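PDB 1W5R: arylamine n-acetyltransferase from Mycobacterium smegmatis, which catalyses the transfer of an acetyl group from acetyl-CoA to the nitrogen of arylamines. Local coordinates for residues 42-47 with 67-72; 62-67 with 74-79; 95-100 with 179-184. The protein carries 1 engineered substitution. One frame throughout, in Å; residues are numbered along the deposited sequence.

Contact 1: 42-47 with 67-72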
ATOM      1  N   GLU A  42       7.371  18.898   4.860  1.00  8.17           N
ATOM      2  CA  GLU A  42       6.026  19.361   4.478  1.00  8.28           C
ATOM      3  C   GLU A  42       6.106  20.770   3.934  1.00  8.14           C
ATOM      4  O   GLU A  42       7.003  21.546   4.289  1.00  8.58           O
ATOM      5  CB  GLU A  42       5.034  19.329   5.641  1.00  9.32           C
ATOM      6  CG  GLU A  42       5.563  20.048   6.883  1.00  9.78           C
ATOM      7  CD  GLU A  42       4.654  21.135   7.396  1.00  9.72           C
ATOM      8  OE1 GLU A  42       4.233  21.989   6.585  1.00  9.44           O
ATOM      9  OE2 GLU A  42       4.413  21.164   8.615  1.00 11.60           O
ATOM     10  N   ASN A  43       5.148  21.099   3.077  1.00  8.21           N
ATOM     11  CA  ASN A  43       5.049  22.451   2.524  1.00  8.01           C
ATOM     12  C   ASN A  43       3.673  23.064   2.783  1.00  8.07           C
ATOM     13  O   ASN A  43       3.156  23.770   1.935  1.00  7.86           O
ATOM     14  CB  ASN A  43       5.313  22.437   1.014  1.00  8.81           C
ATOM     15  CG  ASN A  43       4.178  21.782   0.255  1.00  7.87           C
ATOM     16  OD1 ASN A  43       3.611  20.798   0.733  1.00  9.80           O
ATOM     17  ND2 ASN A  43       3.828  22.328  -0.913  1.00  7.65           N
ATOM     18  N   LEU A  44       3.076  22.785   3.935  1.00  8.11           N
ATOM     19  CA  LEU A  44       1.745  23.342   4.202  1.00  8.64           C
ATOM     20  C   LEU A  44       1.741  24.876   4.195  1.00  8.47           C
ATOM     21  O   LEU A  44       0.762  25.481   3.754  1.00  9.15           O
ATOM     22  CB  LEU A  44       1.180  22.822   5.513  1.00  8.57           C
ATOM     23  CG  LEU A  44       0.737  21.358   5.431  1.00 10.68           C
ATOM     24  CD1 LEU A  44       0.794  20.730   6.820  1.00 11.71           C
ATOM     25  CD2 LEU A  44      -0.650  21.210   4.794  1.00 11.67           C
ATOM     26  N   ASP A  45       2.828  25.505   4.653  1.00  9.22           N
ATOM     27  CA  ASP A  45       2.857  26.975   4.652  1.00  8.63           C
ATOM     28  C   ASP A  45       2.743  27.531   3.220  1.00  9.15           C
ATOM     29  O   ASP A  45       1.789  28.244   2.929  1.00  9.56           O
ATOM     30  CB  ASP A  45       4.084  27.533   5.389  1.00  9.89           C
ATOM     31  CG  ASP A  45       3.901  27.560   6.905  1.00 10.33           C
ATOM     32  OD1 ASP A  45       2.851  27.096   7.423  1.00 10.24           O
ATOM     33  OD2 ASP A  45       4.831  28.052   7.593  1.00 11.12           O
ATOM     34  N   PRO A  46       3.689  27.204   2.309  1.00  9.06           N
ATOM     35  CA  PRO A  46       3.543  27.748   0.938  1.00  9.14           C
ATOM     36  C   PRO A  46       2.246  27.330   0.260  1.00  9.22           C
ATOM     37  O   PRO A  46       1.688  28.111  -0.514  1.00  9.47           O
ATOM     38  CB  PRO A  46       4.735  27.173   0.168  1.00 10.34           C
ATOM     39  CG  PRO A  46       5.629  26.561   1.151  1.00 11.20           C
ATOM     40  CD  PRO A  46       4.961  26.472   2.486  1.00  9.12           C
ATOM     41  N   LEU A  47       1.778  26.113   0.538  1.00  9.37           N
ATOM     42  CA  LEU A  47       0.485  25.666  -0.011  1.00  9.41           C
ATOM     43  C   LEU A  47      -0.646  26.635   0.364  1.00 10.57           C
ATOM     44  O   LEU A  47      -1.526  26.943  -0.469  1.00 11.64           O
ATOM     45  CB  LEU A  47       0.153  24.239   0.459  1.00  9.58           C
ATOM     46  CG  LEU A  47      -1.197  23.668  -0.027  1.00  9.49           C
ATOM     47  CD1 LEU A  47      -1.213  23.481  -1.534  1.00 11.39           C
ATOM     48  CD2 LEU A  47      -1.519  22.370   0.693  1.00 10.96           C
ATOM     49  N   ARG A  67       6.708  24.172  17.589  1.00 20.59           N
ATOM     50  CA  ARG A  67       5.329  24.046  17.098  1.00 21.04           C
ATOM     51  C   ARG A  67       5.005  22.683  16.489  1.00 20.93           C
ATOM     52  O   ARG A  67       3.876  22.457  16.034  1.00 21.14           O
ATOM     53  CB  ARG A  67       4.971  25.186  16.129  1.00 21.22           C
ATOM     54  CG  ARG A  67       5.212  26.584  16.723  1.00 21.84           C
ATOM     55  CD  ARG A  67       4.568  27.748  15.966  1.00 22.81           C
ATOM     56  NE  ARG A  67       4.332  27.494  14.557  1.00 26.40           N
ATOM     57  CZ  ARG A  67       5.023  28.026  13.557  1.00 26.95           C
ATOM     58  NH1 ARG A  67       6.030  28.863  13.790  1.00 27.85           N
ATOM     59  NH2 ARG A  67       4.698  27.707  12.313  1.00 29.48           N
ATOM     60  N   ARG A  68       5.996  21.788  16.465  1.00 20.61           N
ATOM     61  CA  ARG A  68       5.813  20.410  15.986  1.00 20.53           C
ATOM     62  C   ARG A  68       5.241  20.364  14.563  1.00 19.20           C
ATOM     63  O   ARG A  68       4.377  19.553  14.222  1.00 19.33           O
ATOM     64  CB  ARG A  68       5.005  19.574  16.991  1.00 22.06           C
ATOM     65  CG  ARG A  68       5.721  19.441  18.339  1.00 24.42           C
ATOM     66  CD  ARG A  68       4.836  18.791  19.397  1.00 30.19           C
ATOM     67  NE  ARG A  68       5.487  18.756  20.708  1.00 33.04           N
ATOM     68  CZ  ARG A  68       4.905  18.360  21.840  1.00 35.59           C
ATOM     69  NH1 ARG A  68       3.638  17.950  21.844  1.00 36.96           N
ATOM     70  NH2 ARG A  68       5.593  18.376  22.978  1.00 36.65           N
ATOM     71  N   ARG A  69       5.746  21.281  13.753  1.00 16.66           N
ATOM     72  CA  ARG A  69       5.507  21.301  12.322  1.00 14.34           C
ATOM     73  C   ARG A  69       6.723  20.678  11.664  1.00 13.16           C
ATOM     74  O   ARG A  69       7.769  20.536  12.297  1.00 12.54           O
ATOM     75  CB  ARG A  69       5.382  22.753  11.859  1.00 13.88           C
ATOM     76  CG  ARG A  69       4.078  23.450  12.322  1.00 13.99           C
ATOM     77  CD  ARG A  69       2.863  23.016  11.523  1.00 14.05           C
ATOM     78  NE  ARG A  69       3.094  23.155  10.092  1.00 12.62           N
ATOM     79  CZ  ARG A  69       2.944  24.284   9.397  1.00 12.62           C
ATOM     80  NH1 ARG A  69       3.213  24.287   8.095  1.00 11.57           N
ATOM     81  NH2 ARG A  69       2.523  25.416   9.987  1.00 12.55           N
ATOM     82  N   GLY A  70       6.590  20.301  10.394  1.00 11.45           N
ATOM     83  CA  GLY A  70       7.770  20.000   9.597  1.00 11.14           C
ATOM     84  C   GLY A  70       8.148  21.227   8.788  1.00 10.20           C
ATOM     85  O   GLY A  70       7.743  22.355   9.082  1.00  9.97           O
ATOM     86  N   GLY A  71       8.922  21.010   7.745  1.00  9.10           N
ATOM     87  CA  GLY A  71       9.266  22.093   6.833  1.00  8.80           C
ATOM     88  C   GLY A  71       9.826  21.521   5.562  1.00  8.38           C
ATOM     89  O   GLY A  71       9.818  20.291   5.371  1.00  8.05           O
ATOM     90  N   TYR A  72      10.246  22.404   4.663  1.00  8.89           N
ATOM     91  CA  TYR A  72      10.844  21.955   3.415  1.00  7.59           C
ATOM     92  C   TYR A  72      12.370  22.140   3.421  1.00  7.52           C
ATOM     93  O   TYR A  72      12.945  22.326   4.504  1.00  7.61           O
ATOM     94  CB  TYR A  72      10.083  22.493   2.181  1.00  7.78           C
ATOM     95  CG  TYR A  72      10.237  23.963   1.809  1.00  7.37           C
ATOM     96  CD1 TYR A  72       9.586  24.445   0.677  1.00  7.50           C
ATOM     97  CD2 TYR A  72      11.060  24.838   2.524  1.00  8.17           C
ATOM     98  CE1 TYR A  72       9.707  25.767   0.266  1.00  7.47           C
ATOM     99  CE2 TYR A  72      11.211  26.174   2.105  1.00  6.76           C
ATOM    100  CZ  TYR A  72      10.525  26.620   0.963  1.00  7.76           C
ATOM    101  OH  TYR A  72      10.651  27.908   0.489  1.00  8.49           O
TER
HETATM  102  O   HOH W   1       4.321  28.713  10.064  1.00 28.02           O

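Contact 2: 62-67 with 74-79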
ATOM      1  N   ALA A  62      11.550  27.677  16.251  1.00 14.15           N
ATOM      2  CA  ALA A  62      10.179  27.934  16.667  1.00 14.74           C
ATOM      3  C   ALA A  62       9.182  27.059  15.902  1.00 15.03           C
ATOM      4  O   ALA A  62       8.294  26.451  16.502  1.00 16.04           O
ATOM      5  CB  ALA A  62       9.839  29.411  16.533  1.00 15.40           C
ATOM      6  N   LYS A  63       9.347  26.966  14.587  1.00 14.35           N
ATOM      7  CA  LYS A  63       8.414  26.192  13.779  1.00 12.99           C
ATOM      8  C   LYS A  63       8.632  24.675  13.847  1.00 13.03           C
ATOM      9  O   LYS A  63       7.706  23.927  14.141  1.00 13.14           O
ATOM     10  CB  LYS A  63       8.445  26.660  12.323  1.00 12.79           C
ATOM     11  CG  LYS A  63       7.463  25.918  11.433  1.00 11.80           C
ATOM     12  CD  LYS A  63       7.546  26.375   9.990  1.00 10.90           C
ATOM     13  CE  LYS A  63       6.647  25.544   9.102  1.00 11.59           C
ATOM     14  NZ  LYS A  63       6.731  25.969   7.683  1.00 11.51           N
ATOM     15  N   LEU A  64       9.849  24.225  13.555  1.00 13.23           N
ATOM     16  CA  LEU A  64      10.079  22.784  13.394  1.00 13.07           C
ATOM     17  C   LEU A  64      10.261  22.041  14.709  1.00 14.14           C
ATOM     18  O   LEU A  64      10.104  20.819  14.760  1.00 14.46           O
ATOM     19  CB  LEU A  64      11.282  22.513  12.492  1.00 13.43           C
ATOM     20  CG  LEU A  64      10.988  22.468  10.992  1.00 11.88           C
ATOM     21  CD1 LEU A  64      10.539  23.822  10.492  1.00 12.95           C
ATOM     22  CD2 LEU A  64      12.227  21.977  10.232  1.00 12.17           C
ATOM     23  N   VAL A  65      10.611  22.778  15.760  1.00 15.01           N
ATOM     24  CA  VAL A  65      10.787  22.173  17.072  1.00 16.34           C
ATOM     25  C   VAL A  65       9.595  22.519  17.970  1.00 17.97           C
ATOM     26  O   VAL A  65       8.813  21.633  18.319  1.00 19.06           O
ATOM     27  CB  VAL A  65      12.145  22.555  17.711  1.00 15.94           C
ATOM     28  CG1 VAL A  65      12.252  21.999  19.142  1.00 16.56           C
ATOM     29  CG2 VAL A  65      13.318  22.081  16.816  1.00 15.32           C
ATOM     30  N   ASP A  66       9.422  23.801  18.285  1.00 18.76           N
ATOM     31  CA  ASP A  66       8.438  24.203  19.302  1.00 20.24           C
ATOM     32  C   ASP A  66       6.992  23.990  18.876  1.00 20.42           C
ATOM     33  O   ASP A  66       6.138  23.672  19.709  1.00 21.02           O
ATOM     34  CB  ASP A  66       8.631  25.665  19.715  1.00 20.49           C
ATOM     35  CG  ASP A  66       9.998  25.930  20.334  1.00 22.61           C
ATOM     36  OD1 ASP A  66      10.686  24.974  20.764  1.00 25.49           O
ATOM     37  OD2 ASP A  66      10.390  27.112  20.381  1.00 24.41           O
ATOM     38  N   ARG A  67       6.708  24.172  17.589  1.00 20.59           N
ATOM     39  CA  ARG A  67       5.329  24.046  17.098  1.00 21.04           C
ATOM     40  C   ARG A  67       5.005  22.683  16.489  1.00 20.93           C
ATOM     41  O   ARG A  67       3.876  22.457  16.034  1.00 21.14           O
ATOM     42  CB  ARG A  67       4.971  25.186  16.129  1.00 21.22           C
ATOM     43  CG  ARG A  67       5.212  26.584  16.723  1.00 21.84           C
ATOM     44  CD  ARG A  67       4.568  27.748  15.966  1.00 22.81           C
ATOM     45  NE  ARG A  67       4.332  27.494  14.557  1.00 26.40           N
ATOM     46  CZ  ARG A  67       5.023  28.026  13.557  1.00 26.95           C
ATOM     47  NH1 ARG A  67       6.030  28.863  13.790  1.00 27.85           N
ATOM     48  NH2 ARG A  67       4.698  27.707  12.313  1.00 29.48           N
ATOM     49  N   TYR A  74      14.859  24.225   2.865  1.00  7.98           N
ATOM     50  CA  TYR A  74      15.574  25.314   3.553  1.00  7.64           C
ATOM     51  C   TYR A  74      15.389  25.299   5.066  1.00  9.02           C
ATOM     52  O   TYR A  74      16.274  25.723   5.844  1.00  9.59           O
ATOM     53  CB  TYR A  74      15.130  26.660   3.023  1.00  8.26           C
ATOM     54  CG  TYR A  74      15.446  26.912   1.577  1.00  7.55           C
ATOM     55  CD1 TYR A  74      14.473  26.745   0.588  1.00  8.08           C
ATOM     56  CD2 TYR A  74      16.726  27.315   1.182  1.00  7.61           C
ATOM     57  CE1 TYR A  74      14.763  26.982  -0.762  1.00  7.84           C
ATOM     58  CE2 TYR A  74      17.029  27.561  -0.161  1.00  7.99           C
ATOM     59  CZ  TYR A  74      16.048  27.385  -1.129  1.00  7.52           C
ATOM     60  OH  TYR A  74      16.303  27.645  -2.455  1.00  9.30           O
ATOM     61  N   GLU A  75      14.225  24.821   5.481  1.00  7.83           N
ATOM     62  CA  GLU A  75      13.901  24.764   6.900  1.00  8.61           C
ATOM     63  C   GLU A  75      14.636  23.612   7.562  1.00  9.04           C
ATOM     64  O   GLU A  75      15.222  23.764   8.638  1.00  9.86           O
ATOM     65  CB  GLU A  75      12.383  24.658   7.095  1.00  8.30           C
ATOM     66  CG  GLU A  75      11.662  25.914   6.640  1.00  8.95           C
ATOM     67  CD  GLU A  75      10.171  25.726   6.509  1.00  7.49           C
ATOM     68  OE1 GLU A  75       9.425  26.416   7.246  1.00  9.95           O
ATOM     69  OE2 GLU A  75       9.742  24.917   5.648  1.00  8.83           O
ATOM     70  N   HIS A  76      14.614  22.449   6.911  1.00  9.01           N
ATOM     71  CA  HIS A  76      15.300  21.265   7.433  1.00  9.13           C
ATOM     72  C   HIS A  76      16.788  21.438   7.569  1.00  9.32           C
ATOM     73  O   HIS A  76      17.352  21.266   8.652  1.00  9.88           O
ATOM     74  CB  HIS A  76      15.025  20.074   6.529  1.00  9.00           C
ATOM     75  CG  HIS A  76      13.769  19.352   6.885  1.00  9.06           C
ATOM     76  ND1 HIS A  76      13.688  18.501   7.968  1.00  9.06           N
ATOM     77  CD2 HIS A  76      12.530  19.392   6.337  1.00  9.50           C
ATOM     78  CE1 HIS A  76      12.458  18.026   8.056  1.00  9.81           C
ATOM     79  NE2 HIS A  76      11.733  18.558   7.083  1.00  9.19           N
ATOM     80  N   ASN A  77      17.429  21.765   6.465  1.00  9.23           N
ATOM     81  CA  ASN A  77      18.880  21.887   6.482  1.00  9.69           C
ATOM     82  C   ASN A  77      19.332  23.144   7.179  1.00  9.80           C
ATOM     83  O   ASN A  77      20.425  23.169   7.755  1.00 10.35           O
ATOM     84  CB  ASN A  77      19.445  21.727   5.075  1.00  9.11           C
ATOM     85  CG  ASN A  77      19.364  20.275   4.607  1.00  8.05           C
ATOM     86  OD1 ASN A  77      19.538  19.361   5.412  1.00 10.43           O
ATOM     87  ND2 ASN A  77      19.069  20.067   3.330  1.00  8.59           N
ATOM     88  N   GLY A  78      18.494  24.169   7.168  1.00  9.96           N
ATOM     89  CA  GLY A  78      18.813  25.358   7.950  1.00 10.47           C
ATOM     90  C   GLY A  78      18.876  24.984   9.416  1.00 10.36           C
ATOM     91  O   GLY A  78      19.881  25.246  10.091  1.00 10.74           O
ATOM     92  N   LEU A  79      17.817  24.345   9.913  1.00 10.22           N
ATOM     93  CA  LEU A  79      17.765  23.924  11.302  1.00 11.45           C
ATOM     94  C   LEU A  79      18.943  23.027  11.667  1.00 11.53           C
ATOM     95  O   LEU A  79      19.620  23.253  12.685  1.00 12.81           O
ATOM     96  CB  LEU A  79      16.441  23.196  11.595  1.00 11.10           C
ATOM     97  CG  LEU A  79      16.285  22.607  13.004  1.00 12.18           C
ATOM     98  CD1 LEU A  79      16.321  23.686  14.057  1.00 12.80           C
ATOM     99  CD2 LEU A  79      14.990  21.817  13.110  1.00 12.03           C
TER

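Contact 3: 95-100 with 179-184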
ATOM      1  N   SER A  95      24.007  25.683  -1.909  1.00  9.73           N
ATOM      2  CA  SER A  95      22.792  25.714  -2.720  1.00 10.38           C
ATOM      3  C   SER A  95      22.907  24.791  -3.926  1.00 10.38           C
ATOM      4  O   SER A  95      24.015  24.490  -4.396  1.00 10.19           O
ATOM      5  CB  SER A  95      22.488  27.147  -3.191  1.00 11.15           C
ATOM      6  OG  SER A  95      23.519  27.613  -4.043  1.00 13.30           O
ATOM      7  N   GLY A  96      21.755  24.350  -4.426  1.00 10.45           N
ATOM      8  CA  GLY A  96      21.728  23.488  -5.591  1.00 10.41           C
ATOM      9  C   GLY A  96      20.472  23.618  -6.438  1.00  9.82           C
ATOM     10  O   GLY A  96      19.518  24.321  -6.070  1.00  9.48           O
ATOM     11  N   ARG A  97      20.487  22.934  -7.572  1.00  9.89           N
ATOM     12  CA  ARG A  97      19.424  22.966  -8.572  1.00 10.12           C
ATOM     13  C   ARG A  97      18.876  21.552  -8.685  1.00  9.93           C
ATOM     14  O   ARG A  97      19.655  20.593  -8.795  1.00 10.24           O
ATOM     15  CB  ARG A  97      19.994  23.371  -9.938  1.00 10.30           C
ATOM     16  CG  ARG A  97      20.784  24.684  -9.929  1.00 10.51           C
ATOM     17  CD  ARG A  97      21.297  25.016 -11.321  1.00 10.82           C
ATOM     18  NE  ARG A  97      22.249  26.120 -11.275  1.00 11.76           N
ATOM     19  CZ  ARG A  97      21.901  27.409 -11.309  1.00 10.55           C
ATOM     20  NH1 ARG A  97      20.630  27.767 -11.428  1.00 10.27           N
ATOM     21  NH2 ARG A  97      22.837  28.339 -11.253  1.00 11.46           N
ATOM     22  N   VAL A  98      17.552  21.405  -8.650  1.00  9.69           N
ATOM     23  CA  VAL A  98      16.947  20.070  -8.664  1.00 10.84           C
ATOM     24  C   VAL A  98      16.763  19.596 -10.092  1.00 11.65           C
ATOM     25  O   VAL A  98      16.119  20.245 -10.911  1.00 11.91           O
ATOM     26  CB  VAL A  98      15.607  20.043  -7.857  1.00 10.42           C
ATOM     27  CG1 VAL A  98      14.927  18.648  -7.929  1.00 11.50           C
ATOM     28  CG2 VAL A  98      15.856  20.444  -6.411  1.00 10.92           C
ATOM     29  N   VAL A  99      17.334  18.426 -10.387  1.00 12.81           N
ATOM     30  CA  VAL A  99      17.269  17.880 -11.740  1.00 14.65           C
ATOM     31  C   VAL A  99      16.456  16.587 -11.777  1.00 16.37           C
ATOM     32  O   VAL A  99      16.393  15.914 -12.813  1.00 17.08           O
ATOM     33  CB  VAL A  99      18.686  17.631 -12.330  1.00 14.18           C
ATOM     34  CG1 VAL A  99      19.481  18.932 -12.416  1.00 14.77           C
ATOM     35  CG2 VAL A  99      19.450  16.584 -11.500  1.00 13.48           C
ATOM     36  N   TRP A 100      15.832  16.254 -10.654  1.00 18.21           N
ATOM     37  CA  TRP A 100      15.115  14.991 -10.532  1.00 21.64           C
ATOM     38  C   TRP A 100      14.039  14.821 -11.608  1.00 23.44           C
ATOM     39  O   TRP A 100      13.143  15.653 -11.742  1.00 23.26           O
ATOM     40  CB  TRP A 100      14.541  14.828  -9.128  1.00 23.06           C
ATOM     41  CG  TRP A 100      14.321  13.384  -8.789  1.00 24.95           C
ATOM     42  CD1 TRP A 100      14.852  12.304  -9.440  1.00 27.10           C
ATOM     43  CD2 TRP A 100      13.548  12.860  -7.710  1.00 25.70           C
ATOM     44  NE1 TRP A 100      14.444  11.140  -8.840  1.00 27.40           N
ATOM     45  CE2 TRP A 100      13.640  11.452  -7.775  1.00 25.54           C
ATOM     46  CE3 TRP A 100      12.777  13.442  -6.693  1.00 27.74           C
ATOM     47  CZ2 TRP A 100      12.988  10.615  -6.870  1.00 25.29           C
ATOM     48  CZ3 TRP A 100      12.129  12.608  -5.786  1.00 24.23           C
ATOM     49  CH2 TRP A 100      12.240  11.211  -5.882  1.00 24.94           C
ATOM     50  N   LEU A 179      19.508  13.508  -8.642  1.00 11.35           N
ATOM     51  CA  LEU A 179      18.589  14.226  -7.763  1.00 10.87           C
ATOM     52  C   LEU A 179      18.785  15.730  -7.897  1.00 10.96           C
ATOM     53  O   LEU A 179      17.826  16.458  -8.184  1.00 12.13           O
ATOM     54  CB  LEU A 179      18.782  13.801  -6.311  1.00 11.70           C
ATOM     55  CG  LEU A 179      18.610  12.299  -6.004  1.00 13.44           C
ATOM     56  CD1 LEU A 179      18.753  12.111  -4.505  1.00 15.53           C
ATOM     57  CD2 LEU A 179      17.289  11.705  -6.530  1.00 15.84           C
ATOM     58  N   TYR A 180      20.013  16.200  -7.682  1.00 10.13           N
ATOM     59  CA  TYR A 180      20.278  17.619  -7.812  1.00 10.29           C
ATOM     60  C   TYR A 180      21.745  17.854  -8.089  1.00 10.18           C
ATOM     61  O   TYR A 180      22.574  16.957  -7.886  1.00 10.45           O
ATOM     62  CB  TYR A 180      19.823  18.376  -6.562  1.00  9.87           C
ATOM     63  CG  TYR A 180      20.358  17.861  -5.237  1.00  8.59           C
ATOM     64  CD1 TYR A 180      21.637  18.207  -4.777  1.00  8.73           C
ATOM     65  CD2 TYR A 180      19.572  17.036  -4.422  1.00  8.49           C
ATOM     66  CE1 TYR A 180      22.121  17.750  -3.537  1.00  9.12           C
ATOM     67  CE2 TYR A 180      20.046  16.577  -3.183  1.00  8.63           C
ATOM     68  CZ  TYR A 180      21.332  16.932  -2.754  1.00  8.39           C
ATOM     69  OH  TYR A 180      21.806  16.530  -1.519  1.00  8.99           O
ATOM     70  N   THR A 181      22.049  19.055  -8.567  1.00 11.20           N
ATOM     71  CA  THR A 181      23.406  19.492  -8.757  1.00 11.97           C
ATOM     72  C   THR A 181      23.687  20.616  -7.768  1.00 11.70           C
ATOM     73  O   THR A 181      22.778  21.310  -7.344  1.00 12.13           O
ATOM     74  CB  THR A 181      23.633  20.004 -10.194  1.00 12.20           C
ATOM     75  OG1 THR A 181      22.860  21.193 -10.418  1.00 15.06           O
ATOM     76  CG2 THR A 181      23.253  18.943 -11.228  1.00 14.02           C
ATOM     77  N   PHE A 182      24.944  20.775  -7.382  1.00 11.85           N
ATOM     78  CA  PHE A 182      25.317  21.840  -6.456  1.00 12.15           C
ATOM     79  C   PHE A 182      26.791  22.169  -6.592  1.00 12.74           C
ATOM     80  O   PHE A 182      27.581  21.328  -7.041  1.00 12.98           O
ATOM     81  CB  PHE A 182      24.990  21.436  -5.006  1.00 12.17           C
ATOM     82  CG  PHE A 182      25.812  20.276  -4.482  1.00 12.28           C
ATOM     83  CD1 PHE A 182      26.967  20.501  -3.738  1.00 12.16           C
ATOM     84  CD2 PHE A 182      25.413  18.962  -4.710  1.00 12.21           C
ATOM     85  CE1 PHE A 182      27.717  19.435  -3.233  1.00 12.53           C
ATOM     86  CE2 PHE A 182      26.165  17.892  -4.217  1.00 11.52           C
ATOM     87  CZ  PHE A 182      27.313  18.127  -3.479  1.00 12.65           C
ATOM     88  N   THR A 183      27.161  23.388  -6.206  1.00 12.81           N
ATOM     89  CA  THR A 183      28.570  23.728  -6.072  1.00 12.69           C
ATOM     90  C   THR A 183      28.950  23.792  -4.596  1.00 13.10           C
ATOM     91  O   THR A 183      28.083  23.837  -3.714  1.00 12.78           O
ATOM     92  CB  THR A 183      28.934  25.074  -6.768  1.00 12.80           C
ATOM     93  OG1 THR A 183      28.489  26.175  -5.952  1.00 14.18           O
ATOM     94  CG2 THR A 183      28.335  25.162  -8.171  1.00 13.55           C
ATOM     95  N   THR A 184      30.252  23.810  -4.314  1.00 13.18           N
ATOM     96  CA  THR A 184      30.700  23.862  -2.939  1.00 13.85           C
ATOM     97  C   THR A 184      30.997  25.292  -2.458  1.00 14.14           C
ATOM     98  O   THR A 184      31.629  25.463  -1.430  1.00 13.75           O
ATOM     99  CB  THR A 184      31.925  22.940  -2.696  1.00 14.17           C
ATOM    100  OG1 THR A 184      33.011  23.350  -3.541  1.00 15.84           O
ATOM    101  CG2 THR A 184      31.557  21.485  -2.982  1.00 14.13           C
TER
HETATM  102  O   HOH W   2      26.686  26.297  -2.925  1.00 12.28           O
HETATM  103  O   HOH W   3      25.667  26.074  -5.967  1.00 13.93           O

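Contact 1: 42-47 with 67-72
E42 and R69 meet side-on, NE and NH1 each taking one oxygen of the carboxylate: R69 NE lies 2.8 Å from E42 OE2, and R69 NH1 lies 2.9 Å from E42 OE1. Both bonds use syn lone pairs and the two flat groups are nearly coplanar, 21° apart. The E42 chain starts between the backbone N and the carbonyl carbon (chi1 52°), and its CG packs tightly on G70, 3.5 Å from G70 CA, where no side chain stands in the way. Each carboxylate oxygen takes a second donor, a backbone one: G70 N reaches E42 OE2 from the anti side, while L44 N meets E42 OE1. E42 N returns a bond to G71 O at 2.9 Å. The far end of the guanidinium turns to D45, where NH1 and NH2 both grip D45 OD1 from the same face of its carboxylate; the NH1 bond is 2.9 Å long, and these two planes stand 79° apart. E42, R69 and D45 thus form a buried salt-bridge network that ties the loop between helices 57-66 and 73-87 to the start of the short helix 44-47. This loop runs into the catalytic region, since the engineered glutamine that replaces the active-site cysteine directly follows Y72. D262 takes R69 NH2 as well as R67 NE, and K63 bonds D45 OD2. Packing is looser at the other end, where P46 CG comes no closer than 4.2 Å to Y72 CE1, and the Y72 hydroxyl bonds S196 of helix 189-201. Toward solvent the direct links give way: exposed R67 stays apart from D45, and a water lies between them, donating to D45 OD2 at 2.6 Å and accepting a weak bond from R67 NH2.

Contact 2: 62-67 with 74-79
K63 reaches E75 with its chain fully stretched: CG is anti to the backbone N (chi1 -178°) and the later torsions are all anti as well, so that NZ comes to E75 OE1 at 2.8 Å. The ammonium uses the syn lone pair of OE1, and the methylenes below it lie close to the same oxygen, K63 CD being 3.3 Å from E75 OE1. E75 answers with CG beside its backbone N (chi1 -66°) and an extended chain, and the two side chains meet at a slant. Its other oxygen, OE2, accepts from Y72 N, the N-cap residue of the helix to which E75 belongs. Beside this polar pair lies an apolar layer. L64 points at helix 73-87 and spreads its two methyls over one turn: L64 CD1 touches E75 CB at 4.0 Å, and L64 CD2 rests 3.8 Å from E75 O. CD2 also lies over one face of the H76 imidazole, whose nitrogens are bonded to H35 and to the P40 carbonyl. From the next turn L79 brings CD2 to L64 CB at 3.8 Å and to V65 CG2 at 4.1 Å, meeting the valine at about a right angle. Y11 of helix 8-14 touches both V65 and L79. The short axes cross at -72° and stay 10.6 Å apart, a steep pairing of consecutive helices in the N-terminal helical part of the fold, with a pi-type turn at 62-66 closing the first. Because K63 NZ also bonds D45 OD2, one buried ammonium is shared by two carboxylates; this probably favours its charged form and offsets the cost of burying the acids.

Contact 3: 95-100 with 179-184
L179 and W100 are brought side by side by their first torsions: L179 CG is anti to its carbonyl carbon (chi1 -58°), W100 CG roughly anti to its backbone N (chi1 -156°), and the two side chains point the same way. L179 CD2 then sits over one face of the indole, 3.7 Å from the centroid of the five-membered ring and nearly on its normal, a CH-pi contact. The indole NE1 is bonded to Q177, which helps fix the ring's rotation. Y180 and F182 set CG between the backbone N and the carbonyl carbon; their rings lead away from strand 90-98 while their CB atoms stay against it, Y180 CB 3.2 Å from R97 O and F182 CB 3.3 Å from S95 O. T181 lies on the other face of the sheet with R97, where T181 OG1 touches R97 CB at 3.6 Å. Just beyond the strand, the V99 side chain crosses that of T181 at about a right angle, V99 CG1 touching T181 CG2. R97 and T181 form the hydrogen-bonded antiparallel pair, with R97 N to T181 O at 2.8 Å and T181 N to R97 O at 2.9 Å. G96 with F182 and V98 with Y180 are the non-hydrogen-bonded pairs beside it. V99 N adds a bond to L179 O. Past F182 the chains part, and water takes over: one molecule links S95 N to T183 O, another S95 O to T183 N. The Y180 ring meets H113 edge-to-face, and its hydroxyl makes a weak bond to D130; these are probably the histidine and aspartate of the catalytic triad. The two strands are central neighbours in the large antiparallel sheet of the arylamine N-acetyltransferase fold, with a classic beta bulge where L179 and Y180 both face L168.

Overall arrangement
Contacts 1 and 2 are interlocked: their segments alternate along the chain, R67 belongs to both, and their centres lie 9 Å apart. D45 OD2 and K63 NZ, 2.8 Å apart, join the two sets of charges, while G70 O packs on L64 CD1 at 3.5 Å. Contact 3 sits across the centre of the chain, about 22 Å from contact 1 and 21 Å from contact 2 between centres, yet its nearest atoms come within about 6 Å of contact 2. The active site relates all three: the engineered position lies between Y72 of contact 1 and Y74 of contact 2, while D130, probably of the triad, bonds N77 and, weakly, Y180.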